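Local atomic coordinates of alpha-acetolactate decarboxylase (Bacillus subtilis subsp. subtilis str. 168, PDB entry 5XNE), a protein that catalyses the decarboxylation of (2S)-2-acetolactate to (R)-acetoin, a step in butanediol biosynthesis that may help control internal pH in stationary cells. Residues V121-V126 / G185-Y190; D115-K120 / N150-I155; T37-D42 / R69-S74; E51-R56 / E179-G184. One frame throughout, in Å; residues are numbered along the deposited sequence.

Interaction 1 carries the zinc ligand His186 and is the nearest of the four to the active site. Interaction 2 continues from it along strand 117-124. Their centres are about 12 Å apart, and Tyr190 CG packs on Ile155 CD1 at 3.9 Å. Interaction 4 reaches interaction 1 through a probable hydrogen bond, Thr123 OG1 to Gly184 O, at 2.9 Å. Interactions 3 and 4 are joined by a salt bridge of 2.8 Å between Asp42 OD1 and Arg56 NE. Interactions 2 and 3 lie on opposite sides of the chain centre and do not touch. The side chains of Phe72, Leu55 and Ile155 are about 6, 10 and 11 Å from the zinc.

Interaction 1 of 4, residues V121-V126 / G185-Y190; sequences VQTRTV and GHVFDY. With ZN (zinc ion), chain D.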
loop_
_atom_site.group_PDB
_atom_site.type_symbol
_atom_site.label_atom_id
_atom_site.label_comp_id
_atom_site.label_asym_id
_atom_site.label_seq_id
_atom_site.Cartn_x
_atom_site.Cartn_y
_atom_site.Cartn_z
ATOM N N VAL B 121 11.160 -29.397 -1.061
ATOM C CA VAL B 121 11.049 -27.982 -0.701
ATOM C C VAL B 121 12.456 -27.420 -0.659
ATOM O O VAL B 121 13.347 -28.024 -0.053
ATOM C CB VAL B 121 10.374 -27.740 0.675
ATOM C CG1 VAL B 121 10.184 -26.235 0.916
ATOM C CG2 VAL B 121 9.044 -28.445 0.777
ATOM N N GLN B 122 12.674 -26.284 -1.308
ATOM C CA GLN B 122 13.936 -25.585 -1.150
ATOM C C GLN B 122 13.696 -24.281 -0.422
ATOM O O GLN B 122 12.818 -23.508 -0.798
ATOM C CB GLN B 122 14.614 -25.299 -2.480
ATOM C CG GLN B 122 15.978 -24.668 -2.279
ATOM C CD GLN B 122 16.699 -24.396 -3.574
ATOM O OE1 GLN B 122 16.398 -23.431 -4.281
ATOM N NE2 GLN B 122 17.656 -25.255 -3.903
ATOM N N THR B 123 14.481 -24.049 0.620
ATOM C CA THR B 123 14.357 -22.827 1.399
ATOM C C THR B 123 15.681 -22.133 1.609
ATOM O O THR B 123 16.750 -22.704 1.386
ATOM C CB THR B 123 13.774 -23.093 2.794
ATOM O OG1 THR B 123 14.734 -23.814 3.582
ATOM C CG2 THR B 123 12.462 -23.882 2.707
ATOM N N ARG B 124 15.579 -20.887 2.057
ATOM C CA ARG B 124 16.685 -20.155 2.662
ATOM C C ARG B 124 16.303 -19.696 4.063
ATOM O O ARG B 124 15.119 -19.586 4.391
ATOM C CB ARG B 124 17.067 -18.927 1.843
ATOM C CG ARG B 124 15.953 -17.877 1.783
ATOM C CD ARG B 124 16.335 -16.598 2.541
ATOM N NE ARG B 124 15.187 -15.712 2.715
ATOM C CZ ARG B 124 14.943 -14.714 1.878
ATOM N NH1 ARG B 124 15.803 -14.513 0.870
ATOM N NH2 ARG B 124 13.884 -13.915 2.046
ATOM N N THR B 125 17.301 -19.401 4.887
ATOM C CA THR B 125 17.049 -18.688 6.134
ATOM C C THR B 125 18.023 -17.528 6.215
ATOM O O THR B 125 19.232 -17.738 6.286
ATOM C CB THR B 125 17.210 -19.571 7.381
ATOM O OG1 THR B 125 18.539 -20.117 7.412
ATOM C CG2 THR B 125 16.191 -20.705 7.393
ATOM N N VAL B 126 17.511 -16.305 6.183
ATOM C CA VAL B 126 18.392 -15.156 6.409
ATOM C C VAL B 126 19.016 -15.287 7.797
ATOM O O VAL B 126 18.399 -15.822 8.728
ATOM C CB VAL B 126 17.661 -13.795 6.294
ATOM C CG1 VAL B 126 17.258 -13.513 4.839
ATOM C CG2 VAL B 126 16.466 -13.736 7.237
ATOM N N GLY B 185 11.990 -22.442 6.322
ATOM C CA GLY B 185 12.482 -21.126 5.970
ATOM C C GLY B 185 11.673 -20.473 4.875
ATOM O O GLY B 185 10.504 -20.799 4.671
ATOM N N HIS B 186 12.299 -19.515 4.200
ATOM C CA HIS B 186 11.695 -18.818 3.079
ATOM C C HIS B 186 11.761 -19.721 1.850
ATOM O O HIS B 186 12.829 -20.183 1.487
ATOM C CB HIS B 186 12.425 -17.488 2.827
ATOM C CG HIS B 186 12.025 -16.806 1.554
ATOM N ND1 HIS B 186 11.130 -15.753 1.523
ATOM C CD2 HIS B 186 12.420 -17.003 0.277
ATOM C CE1 HIS B 186 10.982 -15.348 0.273
ATOM N NE2 HIS B 186 11.747 -16.092 -0.503
ATOM N N VAL B 187 10.626 -19.952 1.210
ATOM C CA VAL B 187 10.544 -20.922 0.118
ATOM C C VAL B 187 10.987 -20.355 -1.233
ATOM O O VAL B 187 10.478 -19.322 -1.669
ATOM C CB VAL B 187 9.101 -21.452 -0.002
ATOM C CG1 VAL B 187 8.946 -22.353 -1.236
ATOM C CG2 VAL B 187 8.731 -22.206 1.261
ATOM N N PHE B 188 11.924 -21.049 -1.889
ATOM C CA PHE B 188 12.340 -20.747 -3.264
ATOM C C PHE B 188 11.586 -21.605 -4.289
ATOM O O PHE B 188 11.272 -21.151 -5.391
ATOM C CB PHE B 188 13.841 -20.998 -3.465
ATOM C CG PHE B 188 14.736 -19.944 -2.887
ATOM C CD1 PHE B 188 14.347 -18.614 -2.843
ATOM C CD2 PHE B 188 15.987 -20.291 -2.393
ATOM C CE1 PHE B 188 15.193 -17.643 -2.316
ATOM C CE2 PHE B 188 16.835 -19.328 -1.857
ATOM C CZ PHE B 188 16.435 -18.002 -1.819
ATOM N N ASP B 189 11.341 -22.863 -3.930
ATOM C CA ASP B 189 10.769 -23.825 -4.865
ATOM C C ASP B 189 10.189 -24.992 -4.084
ATOM O O ASP B 189 10.547 -25.210 -2.925
ATOM C CB ASP B 189 11.832 -24.305 -5.863
ATOM C CG ASP B 189 11.238 -25.070 -7.038
ATOM O OD1 ASP B 189 10.058 -24.840 -7.380
ATOM O OD2 ASP B 189 11.960 -25.905 -7.622
ATOM N N TYR B 190 9.274 -25.727 -4.706
ATOM C CA TYR B 190 8.688 -26.883 -4.051
ATOM C C TYR B 190 7.950 -27.777 -5.039
ATOM O O TYR B 190 7.522 -27.328 -6.095
ATOM C CB TYR B 190 7.735 -26.446 -2.940
ATOM C CG TYR B 190 6.659 -25.486 -3.385
ATOM C CD1 TYR B 190 6.908 -24.120 -3.455
ATOM C CD2 TYR B 190 5.394 -25.938 -3.721
ATOM C CE1 TYR B 190 5.928 -23.242 -3.853
ATOM C CE2 TYR B 190 4.401 -25.064 -4.119
ATOM C CZ TYR B 190 4.676 -23.710 -4.178
ATOM O OH TYR B 190 3.701 -22.833 -4.578
HETATM ZN ZN ZN D . 10.319 -14.351 3.159
HETATM O O HOH W 1 11.467 -12.470 2.440
HETATM O O HOH W 2 10.026 -12.732 4.670
HETATM O O HOH W 3 12.360 -14.257 4.205
#
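Arg124 lays its guanidinium flat on the ring of His186. The centres are 3.8 Å apart and the planes meet at 29°. His186 CD2 lies over the middle of the guanidinium, whose opposite face meets Val126 CG1. Arg124 CG is in the crowded position between the backbone N and the carbonyl carbon (chi1 64°). There it lies 3.6 Å from Phe188 CZ, so the arginine packs on two rings at once. His186 ND1 binds the zinc ion at 2.3 Å, together with His173, His175 and three waters. Its other nitrogen, NE2, donates to Glu233 O, so both ring nitrogens are engaged and the ring rotation is fixed. Arg124 NE forms a salt bridge to Glu44. At the same two residues the backbones of Arg124 and His186 form a pair of hydrogen bonds.

At the far end only the side-chain packing is looser. Phe188 and Asp189 both face Gln122 in a classic beta bulge. Two firm backbone bonds hold it, Gln122 N to Asp189 O and Phe188 N to Gln122 O. Beyond it, Val121 CG2 only reaches Tyr190 CB at 4.4 Å. On the partly exposed side, Gln122 NE2 bonds to Asn147 and Asp189 OD1 to Arg92, while Gln122 OE1 lies by Phe188 CB.

Strand 117-124 lies between 184-192 and 145-149, pairing with both. Strand 171-178 borders 184-192, and helix 92-100 packs against Tyr190.

Interaction 2 of 4, residues D115-K120 / N150-I155; sequences DGLFKK and NVRGTI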
loop_
_atom_site.group_PDB
_atom_site.type_symbol
_atom_site.label_atom_id
_atom_site.label_comp_id
_atom_site.label_asym_id
_atom_site.label_seq_id
_atom_site.Cartn_x
_atom_site.Cartn_y
_atom_site.Cartn_z
ATOM N N ASP B 115 -1.007 -27.804 3.607
ATOM C CA ASP B 115 -0.648 -28.771 4.637
ATOM C C ASP B 115 -0.569 -30.158 4.035
ATOM O O ASP B 115 -1.534 -30.635 3.455
ATOM C CB ASP B 115 -1.658 -28.771 5.778
ATOM C CG ASP B 115 -1.767 -27.425 6.453
ATOM O OD1 ASP B 115 -0.889 -27.096 7.275
ATOM O OD2 ASP B 115 -2.738 -26.703 6.160
ATOM N N GLY B 116 0.579 -30.804 4.166
ATOM C CA GLY B 116 0.702 -32.151 3.639
ATOM C C GLY B 116 2.132 -32.596 3.463
ATOM O O GLY B 116 2.996 -32.256 4.273
ATOM N N LEU B 117 2.372 -33.362 2.400
ATOM C CA LEU B 117 3.692 -33.910 2.127
ATOM C C LEU B 117 4.266 -33.353 0.843
ATOM O O LEU B 117 3.607 -33.319 -0.191
ATOM C CB LEU B 117 3.646 -35.442 2.050
ATOM C CG LEU B 117 3.746 -36.136 3.407
ATOM C CD1 LEU B 117 2.496 -35.918 4.261
ATOM C CD2 LEU B 117 4.066 -37.624 3.256
ATOM N N PHE B 118 5.516 -32.924 0.919
ATOM C CA PHE B 118 6.173 -32.324 -0.217
ATOM C C PHE B 118 7.305 -33.195 -0.685
ATOM O O PHE B 118 8.146 -33.600 0.109
ATOM C CB PHE B 118 6.681 -30.939 0.153
ATOM C CG PHE B 118 5.615 -30.071 0.715
ATOM C CD1 PHE B 118 5.357 -30.065 2.070
ATOM C CD2 PHE B 118 4.836 -29.301 -0.117
ATOM C CE1 PHE B 118 4.357 -29.292 2.591
ATOM C CE2 PHE B 118 3.844 -28.520 0.399
ATOM C CZ PHE B 118 3.604 -28.517 1.759
ATOM N N LYS B 119 7.310 -33.494 -1.976
ATOM C CA LYS B 119 8.404 -34.250 -2.558
ATOM C C LYS B 119 9.710 -33.479 -2.411
ATOM O O LYS B 119 10.734 -34.046 -2.030
ATOM C CB LYS B 119 8.129 -34.557 -4.026
ATOM C CG LYS B 119 9.229 -35.357 -4.683
ATOM C CD LYS B 119 8.773 -35.899 -6.014
ATOM C CE LYS B 119 9.772 -36.898 -6.567
ATOM N NZ LYS B 119 11.137 -36.317 -6.654
ATOM N N LYS B 120 9.660 -32.183 -2.717
ATOM C CA LYS B 120 10.801 -31.294 -2.526
ATOM C C LYS B 120 10.339 -29.968 -1.936
ATOM O O LYS B 120 9.255 -29.489 -2.256
ATOM C CB LYS B 120 11.532 -31.018 -3.842
ATOM C CG LYS B 120 12.027 -32.248 -4.591
ATOM C CD LYS B 120 12.743 -31.843 -5.875
ATOM C CE LYS B 120 12.534 -32.876 -6.980
ATOM N NZ LYS B 120 11.141 -33.423 -6.985
ATOM N N ASN B 150 10.741 -35.390 0.496
ATOM C CA ASN B 150 9.628 -36.146 1.059
ATOM C C ASN B 150 9.353 -35.788 2.512
ATOM O O ASN B 150 9.451 -36.622 3.405
ATOM C CB ASN B 150 9.887 -37.645 0.915
ATOM C CG ASN B 150 9.742 -38.112 -0.513
ATOM O OD1 ASN B 150 8.630 -38.346 -0.986
ATOM N ND2 ASN B 150 10.862 -38.229 -1.218
ATOM N N VAL B 151 9.023 -34.523 2.735
ATOM C CA VAL B 151 8.885 -33.999 4.084
ATOM C C VAL B 151 7.438 -33.577 4.328
ATOM O O VAL B 151 6.770 -33.061 3.429
ATOM C CB VAL B 151 9.860 -32.808 4.308
ATOM C CG1 VAL B 151 9.609 -31.688 3.280
ATOM C CG2 VAL B 151 9.777 -32.277 5.733
ATOM N N ARG B 152 6.947 -33.842 5.534
ATOM C CA ARG B 152 5.614 -33.424 5.938
ATOM C C ARG B 152 5.717 -32.081 6.656
ATOM O O ARG B 152 6.657 -31.852 7.415
ATOM C CB ARG B 152 4.970 -34.481 6.845
ATOM C CG ARG B 152 3.583 -34.128 7.370
ATOM C CD ARG B 152 3.046 -35.236 8.273
ATOM N NE ARG B 152 3.997 -35.551 9.335
ATOM C CZ ARG B 152 3.677 -35.694 10.618
ATOM N NH1 ARG B 152 2.420 -35.549 11.014
ATOM N NH2 ARG B 152 4.624 -35.973 11.506
ATOM N N GLY B 153 4.762 -31.190 6.408
ATOM C CA GLY B 153 4.751 -29.908 7.084
ATOM C C GLY B 153 3.747 -28.947 6.473
ATOM O O GLY B 153 2.738 -29.348 5.887
ATOM N N THR B 154 4.053 -27.659 6.581
ATOM C CA THR B 154 3.129 -26.621 6.169
ATOM C C THR B 154 3.871 -25.533 5.419
ATOM O O THR B 154 4.862 -25.021 5.915
ATOM C CB THR B 154 2.416 -25.995 7.381
ATOM O OG1 THR B 154 1.645 -27.002 8.055
ATOM C CG2 THR B 154 1.489 -24.844 6.960
ATOM N N ILE B 155 3.398 -25.210 4.222
ATOM C CA ILE B 155 3.823 -23.997 3.521
ATOM C C ILE B 155 2.747 -22.955 3.754
ATOM O O ILE B 155 1.563 -23.233 3.614
ATOM C CB ILE B 155 4.022 -24.224 2.027
ATOM C CG1 ILE B 155 5.236 -25.127 1.781
ATOM C CG2 ILE B 155 4.187 -22.889 1.298
ATOM C CD1 ILE B 155 5.495 -25.443 0.318
#
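Phe118 reaches across to Val151, Gly153 and Ile155 with its whole side chain. Its CB faces Val151 CG1 at 4.3 Å. CG is anti to the carbonyl carbon and beside the backbone N (chi1 -54°). From there one edge of the ring runs past two carbonyls of the other strand. CD1 is 3.6 Å from Val151 O, and CE1 is 3.7 Å from Gly153 O, both oxygens lying near the ring plane. On the other side CD2 and CE2 both face the end of Ile155, CE2 at 3.5 Å from CD1. At the tip, CZ lies 3.8 Å from Ile155 CG1.

The backbones form an antiparallel ladder. Gly116 pairs with Gly153, and Phe118 with Val151, by two hydrogen bonds each. Asn150 and Val151 both face Phe118 in a G1 beta bulge, and Asn150 N donates to Lys119 O. The two glycines put no side chain on the Phe118 face of this ladder.

On the opposite face Leu117 CD1 rests against Arg152 CG at 3.7 Å. Asp115 and Thr154 lie side by side there, pointing the same way. Thr154 OG1 donates to Asp115 OD1 at 2.7 Å. The second oxygen of this carboxylate, OD2, forms a salt bridge with Arg113.

Interaction 3 of 4, residues T37-D42 / R69-S74; sequences TFNKLD and RSPFCS
Asn39 and Arg69 cross obliquely, with the amide and guanidinium planes 53° apart. Asn39 ND2 lies over one face of the guanidinium, 3.3 Å from Arg69 NE. Both are donors, so this is packing and not a hydrogen bond. The two polar ends meet instead at Gly20, whose N donates to Asn39 OD1 and whose O accepts from Arg69 NH2. The other side of the asparagine faces proline: Asn39 OD1 is 3.3 Å from Pro71 CD. Thr37 and Pro71 cross at about a right angle, and Thr37 CG2 touches Pro71 CG at 4.0 Å.

Ser70 makes the polar link to Thr37. Its OG is anti to the backbone N (chi1 175°) and donates to Thr37 O at 2.7 Å, coming from 41° above the carbonyl plane. The same OG accepts from Phe72 N at 3.0 Å, which makes an ST turn. This turn links strand 69-70 to strand 73-76, and it packs on the loop between strands 33-37 and 44-48. Two backbone bonds tie the loop down. Thr37 N donates to Phe72 O at 3.0 Å, and Asn39 N donates to Arg69 O at 2.8 Å.

Phe38 points away overall, though its CB still touches Arg69 O, and its ring makes a cation-pi contact with Arg54. Phe72 CB lies near Thr37 CG2. Its side chain touches Met10 and Leu13 of helix 10-14 and is about 6 Å from the zinc ion.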
loop_
_atom_site.group_PDB
_atom_site.type_symbol
_atom_site.label_atom_id
_atom_site.label_comp_id
_atom_site.label_asym_id
_atom_site.label_seq_id
_atom_site.Cartn_x
_atom_site.Cartn_y
_atom_site.Cartn_z
ATOM N N THR B 37 10.405 -11.553 8.948
ATOM C CA THR B 37 11.732 -11.786 9.496
ATOM C C THR B 37 11.826 -11.083 10.846
ATOM O O THR B 37 10.830 -10.607 11.386
ATOM C CB THR B 37 12.833 -11.315 8.517
ATOM O OG1 THR B 37 14.124 -11.702 9.006
ATOM C CG2 THR B 37 12.793 -9.792 8.307
ATOM N N PHE B 38 13.027 -11.070 11.407
ATOM C CA PHE B 38 13.274 -10.531 12.736
ATOM C C PHE B 38 14.326 -9.439 12.659
ATOM O O PHE B 38 15.003 -9.311 11.640
ATOM C CB PHE B 38 13.762 -11.621 13.688
ATOM C CG PHE B 38 12.745 -12.689 13.966
ATOM C CD1 PHE B 38 12.490 -13.686 13.036
ATOM C CD2 PHE B 38 12.073 -12.709 15.174
ATOM C CE1 PHE B 38 11.545 -14.662 13.302
ATOM C CE2 PHE B 38 11.140 -13.701 15.449
ATOM C CZ PHE B 38 10.874 -14.669 14.513
ATOM N N ASN B 39 14.483 -8.687 13.739
ATOM C CA ASN B 39 15.545 -7.693 13.780
ATOM C C ASN B 39 16.894 -8.342 13.508
ATOM O O ASN B 39 17.133 -9.506 13.867
ATOM C CB ASN B 39 15.547 -6.953 15.116
ATOM C CG ASN B 39 14.605 -5.753 15.103
ATOM O OD1 ASN B 39 13.663 -5.697 14.293
ATOM N ND2 ASN B 39 14.851 -4.786 15.988
ATOM N N LYS B 40 17.746 -7.585 12.823
ATOM C CA LYS B 40 19.067 -8.032 12.379
ATOM C C LYS B 40 19.006 -9.143 11.324
ATOM O O LYS B 40 20.038 -9.724 10.997
ATOM C CB LYS B 40 19.916 -8.500 13.574
ATOM C CG LYS B 40 19.789 -7.638 14.823
ATOM C CD LYS B 40 20.833 -8.039 15.872
ATOM C CE LYS B 40 22.224 -7.617 15.410
ATOM N NZ LYS B 40 22.338 -6.144 15.177
ATOM N N LEU B 41 17.821 -9.388 10.748
ATOM C CA LEU B 41 17.593 -10.549 9.862
ATOM C C LEU B 41 17.942 -11.858 10.569
ATOM O O LEU B 41 18.376 -12.816 9.939
ATOM C CB LEU B 41 18.401 -10.463 8.560
ATOM C CG LEU B 41 18.096 -9.354 7.568
ATOM C CD1 LEU B 41 18.872 -9.624 6.284
ATOM C CD2 LEU B 41 16.599 -9.255 7.291
ATOM N N ASP B 42 17.723 -11.906 11.878
ATOM C CA ASP B 42 18.047 -13.101 12.647
ATOM C C ASP B 42 16.918 -14.120 12.508
ATOM O O ASP B 42 16.100 -14.295 13.415
ATOM C CB ASP B 42 18.293 -12.726 14.103
ATOM C CG ASP B 42 18.770 -13.891 14.946
ATOM O OD1 ASP B 42 19.063 -14.972 14.388
ATOM O OD2 ASP B 42 18.838 -13.706 16.180
ATOM N N ARG B 69 11.687 -8.630 18.136
ATOM C CA ARG B 69 11.345 -7.470 17.304
ATOM C C ARG B 69 11.470 -7.794 15.825
ATOM O O ARG B 69 12.227 -8.682 15.440
ATOM C CB ARG B 69 12.239 -6.268 17.638
ATOM C CG ARG B 69 12.083 -5.734 19.062
ATOM C CD ARG B 69 13.140 -4.665 19.437
ATOM N NE ARG B 69 13.195 -3.481 18.570
ATOM C CZ ARG B 69 13.939 -2.400 18.834
ATOM N NH1 ARG B 69 14.675 -2.362 19.942
ATOM N NH2 ARG B 69 13.948 -1.351 18.009
ATOM N N SER B 70 10.728 -7.065 14.991
ATOM C CA SER B 70 10.794 -7.267 13.549
ATOM C C SER B 70 10.789 -5.973 12.749
ATOM O O SER B 70 10.041 -5.057 13.075
ATOM C CB SER B 70 9.624 -8.119 13.066
ATOM O OG SER B 70 9.657 -8.189 11.653
ATOM N N PRO B 71 11.587 -5.921 11.665
ATOM C CA PRO B 71 11.565 -4.809 10.709
ATOM C C PRO B 71 10.569 -5.013 9.574
ATOM O O PRO B 71 10.346 -4.076 8.806
ATOM C CB PRO B 71 12.987 -4.812 10.140
ATOM C CG PRO B 71 13.336 -6.294 10.108
ATOM C CD PRO B 71 12.668 -6.887 11.357
ATOM N N PHE B 72 10.015 -6.218 9.448
ATOM C CA PHE B 72 9.188 -6.569 8.294
ATOM C C PHE B 72 8.468 -7.883 8.538
ATOM O O PHE B 72 9.102 -8.907 8.770
ATOM C CB PHE B 72 10.043 -6.691 7.025
ATOM C CG PHE B 72 9.256 -7.060 5.804
ATOM C CD1 PHE B 72 8.536 -6.092 5.120
ATOM C CD2 PHE B 72 9.216 -8.363 5.347
ATOM C CE1 PHE B 72 7.787 -6.421 3.990
ATOM C CE2 PHE B 72 8.468 -8.700 4.215
ATOM C CZ PHE B 72 7.753 -7.719 3.537
ATOM N N CYS B 73 7.140 -7.840 8.470
ATOM C CA CYS B 73 6.336 -9.046 8.613
ATOM C C CYS B 73 4.901 -8.719 8.203
ATOM O O CYS B 73 4.543 -7.540 8.018
ATOM C CB CYS B 73 6.412 -9.605 10.055
ATOM S SG CYS B 73 6.271 -8.406 11.404
ATOM N N SER B 74 4.094 -9.772 8.032
ATOM C CA SER B 74 2.722 -9.644 7.550
ATOM C C SER B 74 1.852 -10.611 8.360
ATOM O O SER B 74 2.240 -11.767 8.524
ATOM C CB SER B 74 2.621 -9.987 6.052
ATOM O OG SER B 74 3.588 -9.315 5.255
#

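Interaction 4 of 4, residues E51-R56 / E179-G184; sequences EFYRLR and EGRNSG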
loop_
_atom_site.group_PDB
_atom_site.type_symbol
_atom_site.label_atom_id
_atom_site.label_comp_id
_atom_site.label_asym_id
_atom_site.label_seq_id
_atom_site.Cartn_x
_atom_site.Cartn_y
_atom_site.Cartn_z
ATOM N N GLU B 51 0.461 -19.981 16.412
ATOM C CA GLU B 51 1.749 -20.507 16.846
ATOM C C GLU B 51 2.859 -20.050 15.898
ATOM O O GLU B 51 2.891 -20.451 14.735
ATOM C CB GLU B 51 1.698 -22.037 16.927
ATOM C CG GLU B 51 0.643 -22.535 17.923
ATOM C CD GLU B 51 0.564 -24.054 18.030
ATOM O OE1 GLU B 51 1.184 -24.747 17.204
ATOM O OE2 GLU B 51 -0.137 -24.549 18.948
ATOM N N PHE B 52 3.749 -19.193 16.403
ATOM C CA PHE B 52 4.777 -18.553 15.580
ATOM C C PHE B 52 6.171 -19.007 15.967
ATOM O O PHE B 52 6.470 -19.186 17.157
ATOM C CB PHE B 52 4.671 -17.027 15.690
ATOM C CG PHE B 52 3.526 -16.460 14.913
ATOM C CD1 PHE B 52 2.222 -16.529 15.411
ATOM C CD2 PHE B 52 3.745 -15.880 13.675
ATOM C CE1 PHE B 52 1.152 -16.016 14.686
ATOM C CE2 PHE B 52 2.667 -15.365 12.939
ATOM C CZ PHE B 52 1.376 -15.436 13.452
ATOM N N TYR B 53 7.027 -19.158 14.960
ATOM C CA TYR B 53 8.394 -19.647 15.146
ATOM C C TYR B 53 9.428 -18.774 14.462
ATOM O O TYR B 53 9.137 -18.150 13.431
ATOM C CB TYR B 53 8.522 -21.068 14.605
ATOM C CG TYR B 53 7.749 -22.092 15.397
ATOM C CD1 TYR B 53 6.417 -22.346 15.125
ATOM C CD2 TYR B 53 8.365 -22.808 16.425
ATOM C CE1 TYR B 53 5.708 -23.292 15.852
ATOM C CE2 TYR B 53 7.662 -23.756 17.159
ATOM C CZ TYR B 53 6.341 -23.990 16.866
ATOM O OH TYR B 53 5.651 -24.926 17.596
ATOM N N ARG B 54 10.631 -18.749 15.044
ATOM C CA ARG B 54 11.832 -18.188 14.433
ATOM C C ARG B 54 12.672 -19.331 13.859
ATOM O O ARG B 54 13.202 -20.158 14.610
ATOM C CB ARG B 54 12.654 -17.397 15.460
ATOM C CG ARG B 54 13.895 -16.731 14.870
ATOM C CD ARG B 54 14.889 -16.285 15.955
ATOM N NE ARG B 54 14.340 -15.370 16.953
ATOM C CZ ARG B 54 14.588 -14.059 16.991
ATOM N NH1 ARG B 54 15.347 -13.490 16.051
ATOM N NH2 ARG B 54 14.059 -13.310 17.951
ATOM N N LEU B 55 12.786 -19.400 12.541
ATOM C CA LEU B 55 13.594 -20.437 11.886
ATOM C C LEU B 55 14.996 -19.916 11.606
ATOM O O LEU B 55 15.157 -18.931 10.888
ATOM C CB LEU B 55 12.943 -20.889 10.571
ATOM C CG LEU B 55 11.793 -21.900 10.538
ATOM C CD1 LEU B 55 12.303 -23.316 10.771
ATOM C CD2 LEU B 55 10.713 -21.555 11.539
ATOM N N ARG B 56 16.015 -20.564 12.167
ATOM C CA ARG B 56 17.389 -20.114 11.958
ATOM C C ARG B 56 18.207 -21.072 11.102
ATOM O O ARG B 56 17.862 -22.242 10.927
ATOM C CB ARG B 56 18.107 -19.916 13.296
ATOM C CG ARG B 56 17.685 -18.696 14.091
ATOM C CD ARG B 56 18.650 -18.503 15.260
ATOM N NE ARG B 56 18.445 -17.242 15.963
ATOM C CZ ARG B 56 17.915 -17.141 17.180
ATOM N NH1 ARG B 56 17.525 -18.228 17.846
ATOM N NH2 ARG B 56 17.777 -15.950 17.738
ATOM N N GLU B 179 6.739 -30.673 10.081
ATOM C CA GLU B 179 5.819 -31.060 11.147
ATOM C C GLU B 179 6.546 -31.192 12.488
ATOM O O GLU B 179 5.959 -30.955 13.542
ATOM C CB GLU B 179 5.098 -32.365 10.802
ATOM C CG GLU B 179 3.928 -32.660 11.739
ATOM C CD GLU B 179 2.598 -32.134 11.208
ATOM O OE1 GLU B 179 2.593 -31.500 10.127
ATOM O OE2 GLU B 179 1.559 -32.338 11.876
ATOM N N GLY B 180 7.831 -31.531 12.442
ATOM C CA GLY B 180 8.637 -31.623 13.648
ATOM C C GLY B 180 9.036 -30.277 14.236
ATOM O O GLY B 180 9.663 -30.220 15.291
ATOM N N ARG B 181 8.669 -29.198 13.549
ATOM C CA ARG B 181 8.975 -27.834 13.983
ATOM C C ARG B 181 10.469 -27.611 14.266
ATOM O O ARG B 181 10.830 -27.086 15.317
ATOM C CB ARG B 181 8.157 -27.462 15.230
ATOM C CG ARG B 181 6.647 -27.582 15.078
ATOM C CD ARG B 181 6.102 -26.638 14.012
ATOM N NE ARG B 181 4.643 -26.634 13.966
ATOM C CZ ARG B 181 3.918 -27.156 12.980
ATOM N NH1 ARG B 181 4.505 -27.732 11.935
ATOM N NH2 ARG B 181 2.598 -27.098 13.038
ATOM N N ASN B 182 11.327 -27.991 13.326
ATOM C CA ASN B 182 12.750 -27.674 13.431
ATOM C C ASN B 182 13.296 -26.918 12.233
ATOM O O ASN B 182 14.176 -26.058 12.361
ATOM C CB ASN B 182 13.564 -28.953 13.615
ATOM C CG ASN B 182 13.262 -29.645 14.924
ATOM O OD1 ASN B 182 13.534 -29.104 15.996
ATOM N ND2 ASN B 182 12.702 -30.846 14.845
ATOM N N SER B 183 12.774 -27.241 11.061
ATOM C CA SER B 183 13.421 -26.835 9.826
ATOM C C SER B 183 12.442 -26.157 8.899
ATOM O O SER B 183 11.230 -26.345 9.020
ATOM C CB SER B 183 14.036 -28.047 9.117
ATOM O OG SER B 183 15.044 -28.661 9.908
ATOM N N GLY B 184 12.993 -25.381 7.972
ATOM C CA GLY B 184 12.214 -24.765 6.915
ATOM C C GLY B 184 12.833 -23.445 6.511
ATOM O O GLY B 184 14.053 -23.326 6.368
HETATM O O HOH W 4 1.331 -24.907 14.442
HETATM O O HOH W 5 3.515 -26.013 16.514
HETATM O O HOH W 6 15.649 -24.024 10.680
#
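Tyr53 CG is anti to its carbonyl carbon and beside the backbone N (chi1 -68°), on the side of strand 51-56 where Arg181 lies. The arginine chain is bent at chi2 (-62°), which sets its CD against the tyrosine ring. Tyr53 CE1 and Arg181 CD are 3.8 Å apart. Arg181 CG is likewise 3.8 Å from Tyr53 OH. The two side chains cross at about a right angle, and the ring and guanidinium planes are 72° apart.

No direct hydrogen bond joins the segments. Waters do the work. Water 5 donates to Glu51 OE1 at 2.7 Å and accepts from Arg181 NE at 2.9 Å, lying in the guanidinium plane at its edge. It also bonds to Tyr53 OH at 2.6 Å. Water 4 makes a second link, from Arg181 NH2 to the same Glu51 OE1. The third nitrogen, Arg181 NH1, donates to Asp178 O.

Further along, Leu55 points at the loop between strands 171-178 and 184-192. Its CD1 presses on the backbone there, 3.4 Å from Ser183 C. This loop is held from its own side by Asp178, whose OD1 accepts from the backbone N of Asn182 and of Ser183. Tyr53 and Leu55 also both touch Ile177 of strand 171-178.

Glu51 OE1 and Arg181 NH2 are 5.0 Å apart, so there is no direct salt bridge. The two waters join the opposite charges by hydrogen bonds, and the remaining attraction is probably weakened by the distance.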